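Local coordinates for hypothetical protein RBSTP0775 (Geobacillus stearothermophilus, PDB 1RZ3) that is of unknown function but probably acts as an ATP-dependent kinase of the phosphoribulokinase/uridine kinase family, with a P-loop NTPase fold, at residues F77-L82 with E131-Q136. Sequence-based numbering, arbitrary orientation.
Sequences FEYYYL and EGVFLQ
Phe134 reaches between Tyr79 and Tyr80, and the three rings illustrate how T-shaped pairs can be chained, one ring offering its edge to one neighbour and its face to the next. Phe134 belongs to the loop that leaves the C-terminal end of strand 127-132, whereas the tyrosines are successive residues of helix 75-82. Traced outward, Phe134 first meets Tyr80: its CB lies 3.9 Å from Tyr80 CE1, and CG and CD1 both approach that atom, with Phe134 CG to Tyr80 CE1 at 3.6 Å. CD2 and CE1 have Tyr80 CD1 as their nearest neighbour, which sits 3.5 Å above the Phe134 ring plane, over its centre; the two planes meet at 70°. Farther out, CE2 and CZ turn to Tyr79, where Phe134 CZ comes within 3.5 Å of Tyr79 CE2. Here the roles reverse, for Phe134 presents its edge to a face of Tyr79, the centroids 5.0 Å apart. With CG anti to the nitrogen in both tyrosines (chi1 -180° and -170°), the ring ends come near the loop. Val133 CG2 covers the Phe134 face opposite Tyr80, while Val133 CG1 packs 3.8 Å from Tyr79 OH. Helix 169-187 also packs on both tyrosines, its Tyr176 making another edge-to-face pair with Tyr79; Arg137 adds a cation-pi contact to Tyr80. Buried aromatic and apolar packing thus joins helix 75-82 to the loop after an inner strand of the parallel sheet, close to a probable Walker A loop, consistent with a P-loop NTPase fold.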
loop_
_atom_site.group_PDB
_atom_site.type_symbol
_atom_site.label_atom_id
_atom_site.label_comp_id
_atom_site.label_asym_id
_atom_site.label_seq_id
_atom_site.Cartn_x
_atom_site.Cartn_y
_atom_site.Cartn_z
ATOM N N PHE A 77 7.995 16.658 -3.097
ATOM C CA PHE A 77 6.726 16.888 -3.773
ATOM C C PHE A 77 6.520 15.886 -4.908
ATOM O O PHE A 77 5.402 15.420 -5.135
ATOM C CB PHE A 77 6.694 18.314 -4.330
ATOM C CG PHE A 77 5.361 18.726 -4.880
ATOM C CD1 PHE A 77 4.429 19.367 -4.073
ATOM C CD2 PHE A 77 5.034 18.466 -6.205
ATOM C CE1 PHE A 77 3.186 19.749 -4.577
ATOM C CE2 PHE A 77 3.793 18.842 -6.720
ATOM C CZ PHE A 77 2.867 19.485 -5.903
ATOM N N GLU A 78 7.596 15.573 -5.624
ATOM C CA GLU A 78 7.533 14.623 -6.732
ATOM C C GLU A 78 7.165 13.244 -6.192
ATOM O O GLU A 78 6.326 12.534 -6.752
ATOM C CB GLU A 78 8.889 14.523 -7.441
ATOM C CG GLU A 78 9.434 15.837 -7.982
ATOM C CD GLU A 78 10.688 15.647 -8.813
ATOM O OE1 GLU A 78 11.589 14.906 -8.376
ATOM O OE2 GLU A 78 10.780 16.247 -9.905
ATOM N N TYR A 79 7.813 12.873 -5.096
ATOM C CA TYR A 79 7.595 11.581 -4.464
ATOM C C TYR A 79 6.204 11.437 -3.845
ATOM O O TYR A 79 5.535 10.419 -4.035
ATOM C CB TYR A 79 8.684 11.356 -3.407
ATOM C CG TYR A 79 8.609 10.040 -2.653
ATOM C CD1 TYR A 79 8.293 8.850 -3.303
ATOM C CD2 TYR A 79 8.919 9.985 -1.292
ATOM C CE1 TYR A 79 8.291 7.629 -2.613
ATOM C CE2 TYR A 79 8.922 8.778 -0.600
ATOM C CZ TYR A 79 8.609 7.607 -1.264
ATOM O OH TYR A 79 8.635 6.419 -0.575
ATOM N N TYR A 80 5.750 12.459 -3.129
ATOM C CA TYR A 80 4.448 12.377 -2.481
ATOM C C TYR A 80 3.234 12.652 -3.369
ATOM O O TYR A 80 2.207 11.977 -3.248
ATOM C CB TYR A 80 4.388 13.326 -1.278
ATOM C CG TYR A 80 3.157 13.117 -0.420
ATOM C CD1 TYR A 80 3.083 12.048 0.477
ATOM C CD2 TYR A 80 2.041 13.946 -0.551
ATOM C CE1 TYR A 80 1.932 11.805 1.215
ATOM C CE2 TYR A 80 0.883 13.713 0.182
ATOM C CZ TYR A 80 0.835 12.640 1.063
ATOM O OH TYR A 80 -0.309 12.397 1.783
ATOM N N TYR A 81 3.345 13.632 -4.260
ATOM C CA TYR A 81 2.214 14.011 -5.110
ATOM C C TYR A 81 2.220 13.578 -6.569
ATOM O O TYR A 81 1.157 13.409 -7.167
ATOM C CB TYR A 81 2.032 15.530 -5.071
ATOM C CG TYR A 81 1.366 16.046 -3.820
ATOM C CD1 TYR A 81 0.042 15.721 -3.534
ATOM C CD2 TYR A 81 2.054 16.866 -2.928
ATOM C CE1 TYR A 81 -0.586 16.199 -2.392
ATOM C CE2 TYR A 81 1.435 17.357 -1.779
ATOM C CZ TYR A 81 0.113 17.015 -1.521
ATOM O OH TYR A 81 -0.513 17.481 -0.393
ATOM N N LEU A 82 3.398 13.401 -7.152
ATOM C CA LEU A 82 3.462 13.036 -8.561
ATOM C C LEU A 82 3.784 11.584 -8.879
ATOM O O LEU A 82 3.422 11.098 -9.949
ATOM C CB LEU A 82 4.474 13.939 -9.276
ATOM C CG LEU A 82 4.264 15.444 -9.074
ATOM C CD1 LEU A 82 5.285 16.212 -9.901
ATOM C CD2 LEU A 82 2.844 15.833 -9.469
ATOM N N GLU A 131 -0.447 -3.026 0.046
ATOM C CA GLU A 131 0.693 -2.535 0.808
ATOM C C GLU A 131 1.415 -1.460 0.012
ATOM O O GLU A 131 1.530 -1.556 -1.209
ATOM C CB GLU A 131 1.662 -3.682 1.143
ATOM C CG GLU A 131 2.329 -4.355 -0.054
ATOM C CD GLU A 131 3.649 -3.709 -0.451
ATOM O OE1 GLU A 131 4.041 -2.696 0.171
ATOM O OE2 GLU A 131 4.297 -4.223 -1.389
ATOM N N GLY A 132 1.884 -0.428 0.707
ATOM C CA GLY A 132 2.596 0.644 0.033
ATOM C C GLY A 132 2.818 1.833 0.936
ATOM O O GLY A 132 2.377 1.843 2.083
ATOM N N VAL A 133 3.514 2.843 0.428
ATOM C CA VAL A 133 3.761 4.041 1.212
ATOM C C VAL A 133 2.628 5.038 0.985
ATOM O O VAL A 133 1.987 5.032 -0.072
ATOM C CB VAL A 133 5.109 4.697 0.820
ATOM C CG1 VAL A 133 5.088 5.096 -0.640
ATOM C CG2 VAL A 133 5.379 5.900 1.702
ATOM N N PHE A 134 2.376 5.872 1.991
ATOM C CA PHE A 134 1.346 6.902 1.937
ATOM C C PHE A 134 -0.038 6.340 1.602
ATOM O O PHE A 134 -0.780 6.957 0.843
ATOM C CB PHE A 134 1.707 7.969 0.888
ATOM C CG PHE A 134 3.150 8.414 0.923
ATOM C CD1 PHE A 134 3.752 8.798 2.119
ATOM C CD2 PHE A 134 3.898 8.478 -0.255
ATOM C CE1 PHE A 134 5.079 9.243 2.146
ATOM C CE2 PHE A 134 5.231 8.924 -0.242
ATOM C CZ PHE A 134 5.820 9.307 0.963
ATOM N N LEU A 135 -0.388 5.186 2.163
ATOM C CA LEU A 135 -1.686 4.575 1.882
ATOM C C LEU A 135 -2.871 5.324 2.473
ATOM O O LEU A 135 -3.984 5.239 1.956
ATOM C CB LEU A 135 -1.742 3.144 2.421
ATOM C CG LEU A 135 -0.935 2.034 1.754
ATOM C CD1 LEU A 135 -1.384 0.696 2.359
ATOM C CD2 LEU A 135 -1.172 2.035 0.245
ATOM N N GLN A 136 -2.637 6.041 3.567
ATOM C CA GLN A 136 -3.716 6.747 4.232
ATOM C C GLN A 136 -3.965 8.180 3.794
ATOM O O GLN A 136 -4.475 8.993 4.564
ATOM C CB GLN A 136 -3.514 6.664 5.746
ATOM C CG GLN A 136 -3.572 5.221 6.236
ATOM C CD GLN A 136 -3.372 5.095 7.724
ATOM O OE1 GLN A 136 -2.241 5.094 8.225
ATOM N NE2 GLN A 136 -4.472 5.000 8.448
#